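Local coordinates for protein fluoride-specific ion channel FluC (Bordetella pertussis, PDB 5NKQ) that conducts fluoride with high selectivity out of the bacterial cell through a double-barrelled, dual-topology membrane channel, so lowering fluoride toxicity, at residues I10-G15 against A71-L76; N43-Y48 against G77-F82; M53-A58 against L118-V123; A87-M92 against A99-Y104. One frame throughout, in Å; residues are numbered along the deposited sequence.

Interaction 1: residues I10-G15 against A71-L76; sequences IAIGIG and AVTGFL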
# COMPACT_ATOMS: atom_id res chain seq x y z
N ILE A 10 5.41 15.71 -13.71
CA ILE A 10 4.07 16.24 -13.87
C ILE A 10 3.07 15.10 -14.12
O ILE A 10 1.97 15.09 -13.55
CB ILE A 10 4.03 17.27 -15.01
CG1 ILE A 10 5.02 18.40 -14.73
CG2 ILE A 10 2.63 17.82 -15.19
CD1 ILE A 10 5.08 19.45 -15.82
N ALA A 11 3.45 14.14 -14.96
CA ALA A 11 2.55 13.02 -15.25
C ALA A 11 2.27 12.20 -14.00
O ALA A 11 1.15 11.71 -13.81
CB ALA A 11 3.15 12.14 -16.35
N ILE A 12 3.28 12.02 -13.14
CA ILE A 12 3.07 11.27 -11.91
C ILE A 12 2.24 12.09 -10.93
O ILE A 12 1.32 11.57 -10.28
CB ILE A 12 4.42 10.86 -11.30
CG1 ILE A 12 5.09 9.81 -12.19
CG2 ILE A 12 4.24 10.32 -9.89
CD1 ILE A 12 6.47 9.43 -11.74
N GLY A 13 2.53 13.39 -10.81
CA GLY A 13 1.78 14.23 -9.89
C GLY A 13 0.31 14.33 -10.24
O GLY A 13 -0.55 14.26 -9.37
N ILE A 14 0.01 14.50 -11.53
CA ILE A 14 -1.39 14.56 -11.96
C ILE A 14 -2.08 13.23 -11.71
O ILE A 14 -3.21 13.19 -11.21
CB ILE A 14 -1.47 14.97 -13.45
CG1 ILE A 14 -0.96 16.40 -13.64
CG2 ILE A 14 -2.90 14.84 -13.95
CD1 ILE A 14 -0.99 16.87 -15.07
N GLY A 15 -1.41 12.12 -12.03
CA GLY A 15 -1.99 10.82 -11.76
C GLY A 15 -2.19 10.57 -10.28
O GLY A 15 -3.27 10.15 -9.85
N ALA A 71 -0.35 6.43 -15.05
CA ALA A 71 -1.38 5.46 -14.72
C ALA A 71 -1.00 4.58 -13.53
O ALA A 71 -1.78 4.43 -12.59
CB ALA A 71 -1.69 4.59 -15.94
N VAL A 72 0.19 3.99 -13.56
CA VAL A 72 0.59 3.04 -12.53
C VAL A 72 1.31 3.76 -11.39
O VAL A 72 0.83 3.76 -10.25
CB VAL A 72 1.49 1.93 -13.11
CG1 VAL A 72 1.83 0.91 -12.04
CG2 VAL A 72 0.80 1.26 -14.29
N THR A 73 2.46 4.37 -11.69
CA THR A 73 3.22 5.07 -10.67
C THR A 73 2.41 6.21 -10.07
O THR A 73 2.46 6.45 -8.86
CB THR A 73 4.54 5.58 -11.25
OG1 THR A 73 5.25 4.49 -11.85
CG2 THR A 73 5.40 6.19 -10.15
N GLY A 74 1.66 6.93 -10.90
CA GLY A 74 0.86 8.04 -10.43
C GLY A 74 -0.50 7.63 -9.91
O GLY A 74 -0.71 7.57 -8.70
N PHE A 75 -1.43 7.32 -10.83
CA PHE A 75 -2.82 7.10 -10.44
C PHE A 75 -2.96 5.92 -9.48
O PHE A 75 -3.50 6.06 -8.38
CB PHE A 75 -3.68 6.88 -11.69
CG PHE A 75 -5.11 6.57 -11.39
CD1 PHE A 75 -5.98 7.57 -10.98
CD2 PHE A 75 -5.60 5.28 -11.51
CE1 PHE A 75 -7.30 7.30 -10.70
CE2 PHE A 75 -6.93 5.00 -11.23
CZ PHE A 75 -7.78 6.01 -10.82
N LEU A 76 -2.48 4.74 -9.89
CA LEU A 76 -2.61 3.57 -9.03
C LEU A 76 -1.76 3.69 -7.77
O LEU A 76 -2.11 3.11 -6.73
CB LEU A 76 -2.25 2.31 -9.81
CG LEU A 76 -3.19 2.03 -10.98
CD1 LEU A 76 -2.76 0.81 -11.76
CD2 LEU A 76 -4.62 1.88 -10.48
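Two hydroxyl groups grip the carbonyl oxygen of Leu76, each by a hydrogen bond: Thr80 OG1 of the same chain and Ser83 OG of the second subunit. Leu76 closes a segment that takes part in a glycine-mediated close crossing of two transmembrane helices, 6-30 and 65-79, whose local axes approach to 6.9 Å at 38°. Gly15 and Gly74 carry no side chains, so main chain meets main chain, with Gly15 C 3.4 Å from Gly74 C. A second backbone touch joins Ile12 O to Gly74 CA at 3.6 Å. Segment 71-76 is wound more widely than an alpha helix here: Leu76 N donates to Ala71 O at 2.8 Å, a pi-type turn.

The flank of the crossing is apolar. Ile12 has an extended chi2 (175°), which carries CD1 to 3.8 Å from Thr73 CG2, the two side chains crossing obliquely. Trp24 of the second subunit packs on both, and Arg23 NH2 of that subunit binds Thr73 O, so the crossing borders the dimer interface. Phe75 sets CG anti to its backbone N and sends its ring away, along helix 6-30 to Leu18 and Leu22. Its backbone still serves the crossing: Phe75 CA makes a CA-H...O contact with Gly15 O at 3.1 Å, while the same oxygen lies at the ring edge, near its plane.

Interaction 2: residues N43-Y48 against G77-F82; sequences NLVGGY and GGLTTF. With NA (sodium ion), chain I; F (fluoride ion), chain J.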
# COMPACT_ATOMS: atom_id res chain seq x y z
N ASN A 43 -7.73 -0.55 -2.46
CA ASN A 43 -6.62 -1.48 -2.67
C ASN A 43 -7.02 -2.61 -3.62
O ASN A 43 -6.21 -3.04 -4.44
CB ASN A 43 -6.14 -2.04 -1.33
CG ASN A 43 -5.33 -1.03 -0.54
OD1 ASN A 43 -4.74 -0.12 -1.10
ND2 ASN A 43 -5.31 -1.20 0.78
N LEU A 44 -8.26 -3.10 -3.51
CA LEU A 44 -8.71 -4.17 -4.40
C LEU A 44 -8.83 -3.67 -5.84
O LEU A 44 -8.39 -4.35 -6.78
CB LEU A 44 -10.04 -4.74 -3.91
CG LEU A 44 -10.00 -5.57 -2.63
CD1 LEU A 44 -11.40 -6.06 -2.26
CD2 LEU A 44 -9.04 -6.74 -2.77
N VAL A 45 -9.44 -2.50 -6.03
CA VAL A 45 -9.57 -1.94 -7.37
C VAL A 45 -8.20 -1.61 -7.95
O VAL A 45 -7.91 -1.89 -9.12
CB VAL A 45 -10.49 -0.70 -7.35
CG1 VAL A 45 -10.40 0.06 -8.66
CG2 VAL A 45 -11.92 -1.12 -7.07
N GLY A 46 -7.32 -1.03 -7.13
CA GLY A 46 -5.98 -0.73 -7.60
C GLY A 46 -5.18 -1.98 -7.93
O GLY A 46 -4.38 -1.99 -8.86
N GLY A 47 -5.39 -3.05 -7.16
CA GLY A 47 -4.72 -4.30 -7.46
C GLY A 47 -5.18 -4.89 -8.78
O GLY A 47 -4.38 -5.43 -9.55
N TYR A 48 -6.48 -4.79 -9.07
CA TYR A 48 -6.99 -5.27 -10.35
C TYR A 48 -6.50 -4.41 -11.50
O TYR A 48 -6.13 -4.92 -12.57
CB TYR A 48 -8.52 -5.31 -10.32
CG TYR A 48 -9.16 -5.75 -11.62
CD1 TYR A 48 -9.27 -7.10 -11.94
CD2 TYR A 48 -9.66 -4.82 -12.52
CE1 TYR A 48 -9.86 -7.51 -13.12
CE2 TYR A 48 -10.25 -5.22 -13.71
CZ TYR A 48 -10.34 -6.57 -14.00
OH TYR A 48 -10.93 -6.97 -15.18
N GLY A 77 -0.65 4.43 -7.84
CA GLY A 77 0.14 4.69 -6.65
C GLY A 77 -0.51 5.65 -5.69
O GLY A 77 -0.15 5.67 -4.50
N GLY A 78 -1.45 6.46 -6.16
CA GLY A 78 -2.19 7.35 -5.29
C GLY A 78 -3.50 6.74 -4.85
O GLY A 78 -4.05 7.11 -3.80
N LEU A 79 -4.01 5.79 -5.64
CA LEU A 79 -5.27 5.14 -5.30
C LEU A 79 -5.09 4.13 -4.17
O LEU A 79 -5.86 4.13 -3.20
CB LEU A 79 -5.85 4.46 -6.54
CG LEU A 79 -7.09 3.59 -6.30
CD1 LEU A 79 -8.23 4.42 -5.72
CD2 LEU A 79 -7.51 2.91 -7.59
N THR A 80 -4.10 3.26 -4.28
CA THR A 80 -3.85 2.28 -3.24
C THR A 80 -3.05 2.91 -2.10
O THR A 80 -2.50 4.00 -2.22
CB THR A 80 -3.11 1.06 -3.80
OG1 THR A 80 -1.82 1.46 -4.27
CG2 THR A 80 -3.90 0.45 -4.94
N THR A 81 -2.99 2.20 -0.97
CA THR A 81 -2.27 2.71 0.18
C THR A 81 -1.87 1.56 1.08
O THR A 81 -2.67 0.65 1.34
CB THR A 81 -3.12 3.73 0.97
OG1 THR A 81 -2.45 4.08 2.18
CG2 THR A 81 -4.49 3.15 1.29
N PHE A 82 -0.62 1.59 1.54
CA PHE A 82 -0.13 0.64 2.53
C PHE A 82 -0.10 1.23 3.94
O PHE A 82 -0.34 0.50 4.91
CB PHE A 82 1.28 0.16 2.16
CG PHE A 82 1.51 -1.30 2.42
CD1 PHE A 82 1.58 -1.78 3.72
CD2 PHE A 82 1.67 -2.18 1.37
CE1 PHE A 82 1.80 -3.12 3.96
CE2 PHE A 82 1.89 -3.53 1.60
CZ PHE A 82 1.95 -4.00 2.90
NA NA I . -0.44 4.93 -2.35
F F J . -6.81 -2.54 2.73
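Hydrogen bonds dominate, and one amide makes them. The carboxamide of Asn43 reads both backbone groups of Thr81: Thr81 N donates to Asn43 OD1 at 2.9 Å, nearly straight (163°) and in the carbonyl plane, while Asn43 ND2 donates to Thr81 O at 3.3 Å along a more bent path (139°). With the rotation of the amide fixed in this way, ND2 also donates a hydrogen bond to the fluoride ion at 2.8 Å, an ion that Ser108 OG holds as well. Asn43 is an established ligand of both fluoride sites.

Metal coordination falls to two carbonyls a little earlier in the chain. Sodium is bound by Gly77 O at 2.3 Å and by Thr80 O at 2.2 Å, and the same two carbonyls of the second subunit complete the set of four. This is the central Na(+) site of the dual-topology fluoride channel, set at a break in a transmembrane span: helix 65-79 ends, Thr80 leaves helical geometry, and helix begins again at 83. One peptide links ion and amide, its carbonyl of Thr80 on sodium and its N-H of Thr81 on Asn43, so the cation probably polarises it and makes the N-H a better donor.

Apolar contacts join the segment to helix 37-59. Thr80 CG2 lies 3.6 Å from Gly46 CA, a close approach that the bare glycine permits. Leu79 is aimed at the same helix, its CD2 3.9 Å from Gly46 CA and 4.2 Å from Val45 CG1, with the Val45 and Leu79 side chains crossing at about a right angle.

Interaction 3: residues M53-A58 against L118-V123; sequences MVALIA and LGLATV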
# COMPACT_ATOMS: atom_id res chain seq x y z
N MET A 53 -3.04 -2.94 -16.25
CA MET A 53 -2.02 -2.08 -16.84
C MET A 53 -0.77 -2.86 -17.23
O MET A 53 -0.23 -2.67 -18.32
CB MET A 53 -1.66 -0.95 -15.87
CG MET A 53 -2.71 0.15 -15.78
SD MET A 53 -3.12 0.83 -17.39
CE MET A 53 -1.52 1.40 -17.95
N VAL A 54 -0.31 -3.76 -16.35
CA VAL A 54 0.87 -4.56 -16.66
C VAL A 54 0.66 -5.37 -17.94
O VAL A 54 1.56 -5.49 -18.77
CB VAL A 54 1.23 -5.47 -15.47
CG1 VAL A 54 2.18 -6.57 -15.90
CG2 VAL A 54 1.86 -4.64 -14.35
N ALA A 55 -0.55 -5.92 -18.11
CA ALA A 55 -0.83 -6.69 -19.32
C ALA A 55 -0.94 -5.79 -20.54
O ALA A 55 -0.52 -6.17 -21.64
CB ALA A 55 -2.10 -7.51 -19.13
N LEU A 56 -1.50 -4.59 -20.38
CA LEU A 56 -1.61 -3.67 -21.50
C LEU A 56 -0.25 -3.13 -21.93
O LEU A 56 0.02 -2.98 -23.12
CB LEU A 56 -2.55 -2.51 -21.15
CG LEU A 56 -4.05 -2.81 -21.15
CD1 LEU A 56 -4.84 -1.59 -20.70
CD2 LEU A 56 -4.50 -3.26 -22.53
N ILE A 57 0.62 -2.84 -20.96
CA ILE A 57 1.95 -2.33 -21.27
C ILE A 57 2.75 -3.37 -22.05
O ILE A 57 3.46 -3.05 -23.01
CB ILE A 57 2.68 -1.91 -19.98
CG1 ILE A 57 1.98 -0.71 -19.35
CG2 ILE A 57 4.14 -1.58 -20.27
CD1 ILE A 57 2.38 -0.47 -17.91
N ALA A 58 2.62 -4.64 -21.66
CA ALA A 58 3.35 -5.70 -22.36
C ALA A 58 2.88 -5.86 -23.80
O ALA A 58 3.67 -6.24 -24.67
CB ALA A 58 3.19 -7.03 -21.60
N LEU A 118 -6.43 -11.57 -11.67
CA LEU A 118 -7.62 -11.39 -12.50
C LEU A 118 -7.41 -10.28 -13.53
O LEU A 118 -7.88 -10.39 -14.66
CB LEU A 118 -8.83 -11.08 -11.62
CG LEU A 118 -9.44 -12.25 -10.85
CD1 LEU A 118 -10.60 -11.77 -9.99
CD2 LEU A 118 -9.89 -13.34 -11.81
N GLY A 119 -6.70 -9.21 -13.14
CA GLY A 119 -6.43 -8.14 -14.09
C GLY A 119 -5.53 -8.58 -15.22
O GLY A 119 -5.75 -8.21 -16.38
N LEU A 120 -4.50 -9.38 -14.91
CA LEU A 120 -3.64 -9.91 -15.96
C LEU A 120 -4.41 -10.85 -16.88
O LEU A 120 -4.27 -10.78 -18.11
CB LEU A 120 -2.45 -10.65 -15.33
CG LEU A 120 -1.45 -9.81 -14.53
CD1 LEU A 120 -0.56 -10.72 -13.70
CD2 LEU A 120 -0.62 -8.94 -15.46
N ALA A 121 -5.25 -11.72 -16.31
CA ALA A 121 -5.97 -12.69 -17.12
C ALA A 121 -7.07 -12.03 -17.94
O ALA A 121 -7.42 -12.54 -19.02
CB ALA A 121 -6.56 -13.78 -16.22
N THR A 122 -7.63 -10.92 -17.47
CA THR A 122 -8.70 -10.26 -18.21
C THR A 122 -8.19 -9.69 -19.53
O THR A 122 -8.82 -9.88 -20.58
CB THR A 122 -9.32 -9.15 -17.36
OG1 THR A 122 -9.86 -9.71 -16.16
CG2 THR A 122 -10.43 -8.45 -18.12
N VAL A 123 -7.06 -9.00 -19.50
CA VAL A 123 -6.52 -8.40 -20.72
C VAL A 123 -5.96 -9.47 -21.64
O VAL A 123 -6.18 -9.44 -22.86
CB VAL A 123 -5.46 -7.34 -20.36
CG1 VAL A 123 -4.78 -6.82 -21.62
CG2 VAL A 123 -6.10 -6.19 -19.59
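Val123 and Ala55 meet head on at the heart of this contact, Ala55 CB lying 3.6 Å from Val123 CB, since both CB atoms are directed at the opposing helix. With CG1 anti to its backbone N (chi1 174°), Val123 extends that methyl past the alanine to 3.7 Å from Leu56 CD2, where the two side chains cross at about a right angle. One turn earlier Leu120, its CG anti to the carbonyl carbon, brings CD2 across to 3.7 Å from Val54 CG1, crossing the valine obliquely, and this methyl stands 4.2 Å from Ala55 CB. The small alanine is thus covered by the two branched residues, Leu120 and Val123.

Behind these side chains are helices 37-59 and 98-126, two transmembrane spans that run in roughly the same direction, their local axes 8.2 Å apart and 39° from parallel. On the flank of helix 98-126, Thr122 OG1 donates to its own helix, to Leu118 O at 2.6 Å from above the carbonyl plane, and that oxygen also accepts from Thr122 N at 2.9 Å. The threonine hydroxyl is further bonded to Tyr48 OH, one more link between the same two helices. Farther out, Val90 of the second subunit packs on Leu120, while an aromatic side chain of another protein in the assembly lies on Val54.

No hydrogen bond crosses between the two segments, so dispersion between aliphatic groups and shape fit hold them together, in keeping with a place within the membrane.

Interaction 4: residues A87-M92 against A99-Y104; sequences AETVDM and ATAAAY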
# COMPACT_ATOMS: atom_id res chain seq x y z
N ALA A 87 -2.13 1.49 9.56
CA ALA A 87 -2.67 2.17 10.73
C ALA A 87 -4.02 1.59 11.13
O ALA A 87 -4.32 1.46 12.32
CB ALA A 87 -2.77 3.67 10.48
N GLU A 88 -4.86 1.25 10.15
CA GLU A 88 -6.14 0.63 10.45
C GLU A 88 -5.95 -0.73 11.11
O GLU A 88 -6.63 -1.05 12.09
CB GLU A 88 -6.98 0.49 9.18
CG GLU A 88 -7.41 1.82 8.57
CD GLU A 88 -7.87 1.68 7.13
OE1 GLU A 88 -8.70 2.50 6.69
OE2 GLU A 88 -7.41 0.75 6.44
N THR A 89 -5.02 -1.53 10.60
CA THR A 89 -4.76 -2.84 11.18
C THR A 89 -4.18 -2.72 12.59
O THR A 89 -4.58 -3.46 13.49
CB THR A 89 -3.82 -3.64 10.28
OG1 THR A 89 -4.41 -3.79 8.98
CG2 THR A 89 -3.54 -5.02 10.86
N VAL A 90 -3.25 -1.79 12.79
CA VAL A 90 -2.68 -1.59 14.12
C VAL A 90 -3.75 -1.15 15.11
O VAL A 90 -3.76 -1.57 16.27
CB VAL A 90 -1.52 -0.57 14.05
CG1 VAL A 90 -1.15 -0.07 15.44
CG2 VAL A 90 -0.31 -1.21 13.38
N ASP A 91 -4.69 -0.31 14.66
CA ASP A 91 -5.78 0.10 15.54
C ASP A 91 -6.68 -1.07 15.90
O ASP A 91 -7.26 -1.09 17.00
CB ASP A 91 -6.60 1.22 14.90
CG ASP A 91 -7.58 1.85 15.87
OD1 ASP A 91 -7.14 2.64 16.73
OD2 ASP A 91 -8.79 1.55 15.78
N MET A 92 -6.82 -2.05 15.01
CA MET A 92 -7.57 -3.26 15.36
C MET A 92 -6.83 -4.08 16.40
O MET A 92 -7.46 -4.71 17.26
CB MET A 92 -7.83 -4.10 14.11
CG MET A 92 -8.69 -3.41 13.05
SD MET A 92 -8.91 -4.43 11.58
CE MET A 92 -9.90 -3.35 10.55
N ALA A 99 -8.75 -11.47 15.54
CA ALA A 99 -9.34 -12.18 14.42
C ALA A 99 -9.80 -11.23 13.33
O ALA A 99 -9.75 -11.57 12.14
CB ALA A 99 -10.51 -13.05 14.89
N THR A 100 -10.26 -10.03 13.70
CA THR A 100 -10.66 -9.05 12.71
C THR A 100 -9.44 -8.46 12.00
O THR A 100 -9.47 -8.23 10.79
CB THR A 100 -11.49 -7.94 13.36
OG1 THR A 100 -12.66 -8.51 13.96
CG2 THR A 100 -11.90 -6.90 12.34
N ALA A 101 -8.36 -8.21 12.75
CA ALA A 101 -7.15 -7.67 12.15
C ALA A 101 -6.52 -8.66 11.17
O ALA A 101 -6.09 -8.27 10.08
CB ALA A 101 -6.15 -7.28 13.24
N ALA A 102 -6.47 -9.94 11.55
CA ALA A 102 -5.93 -10.95 10.65
C ALA A 102 -6.80 -11.11 9.41
O ALA A 102 -6.29 -11.34 8.31
CB ALA A 102 -5.78 -12.28 11.38
N ALA A 103 -8.12 -10.99 9.58
CA ALA A 103 -9.02 -11.07 8.43
C ALA A 103 -8.86 -9.86 7.51
O ALA A 103 -8.95 -9.99 6.29
CB ALA A 103 -10.47 -11.20 8.90
N TYR A 104 -8.63 -8.68 8.09
CA TYR A 104 -8.44 -7.49 7.27
C TYR A 104 -7.11 -7.53 6.53
O TYR A 104 -7.03 -7.14 5.36
CB TYR A 104 -8.54 -6.23 8.13
CG TYR A 104 -8.42 -4.95 7.33
CD1 TYR A 104 -9.33 -4.64 6.33
CD2 TYR A 104 -7.40 -4.04 7.60
CE1 TYR A 104 -9.22 -3.47 5.60
CE2 TYR A 104 -7.29 -2.87 6.88
CZ TYR A 104 -8.20 -2.59 5.88
OH TYR A 104 -8.09 -1.42 5.16
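The phenol of Tyr104 and the carboxylate of Glu88 meet tip to tip at the hydroxyl, their planes 69° apart. Met92 reaches the phenol ring with its methyl off-centre, CE 4.3 Å from the Tyr104 ring centroid in a CH-pi contact, and its sulfur adds an oblique Met-aromatic contact. At the ring edge, near its plane, Thr89 OG1 comes to 3.3 Å from Tyr104 CD2; that hydroxyl has its own hydrogen bond to Phe85 O. Trp35 meets the ring edge-to-face, and Phe85 also touches it.

At the tip, Tyr104 OH donates to Glu88 OE2 at 2.6 Å, a short bond that arrives from above the carboxylate plane. Glu88 is extended beyond CG, which lets it span the gap. Its other oxygen, OE1, is bonded to Thr39 OG1 and to a polar side chain of another protein in the assembly.

These side chains close a helical hairpin of antiparallel transmembrane segments, 83-95 and 98-126, with local axes 8.8 Å apart at 160°. Nearer its turn the packing is apolar: Met92 CB lies 3.7 Å from Ala101 CB, and the outstretched methionine runs its SD within 3.7 Å of Ala101 CA.

Tyr104 is an established ligand of a fluoride site. With its hydroxyl donating to Glu88, the carboxylate would accept as the ionised form and probably holds the phenol's orientation; the same proton is then not available to the fluoride, 3.0 Å from Tyr104 OH, and the nearby charge may affect how the anion is held.

Overall arrangement
Interaction 2 is the hub, its centre about 1 Å from that of the chain. Interaction 1 uses the same helix 65-79 and touches it where Leu76 CD2 lies 4.1 Å from Gly46 CA. Interaction 3 shares helix 37-59 with it and meets it where Tyr48 CD1 lies 3.5 Å from Gly119 N, while Met53 packs on Ala71, Val72 and Leu76 of interaction 1. Interaction 4 sits apart, its centre about 30 Å from that of interaction 3 and on the opposite side of the chain's centre. No protein atoms of interactions 2 and 4 touch, the nearest being about 5 Å apart; the fluoride ion lies between them, hydrogen-bonded to Asn43 ND2 and near Tyr104 OH.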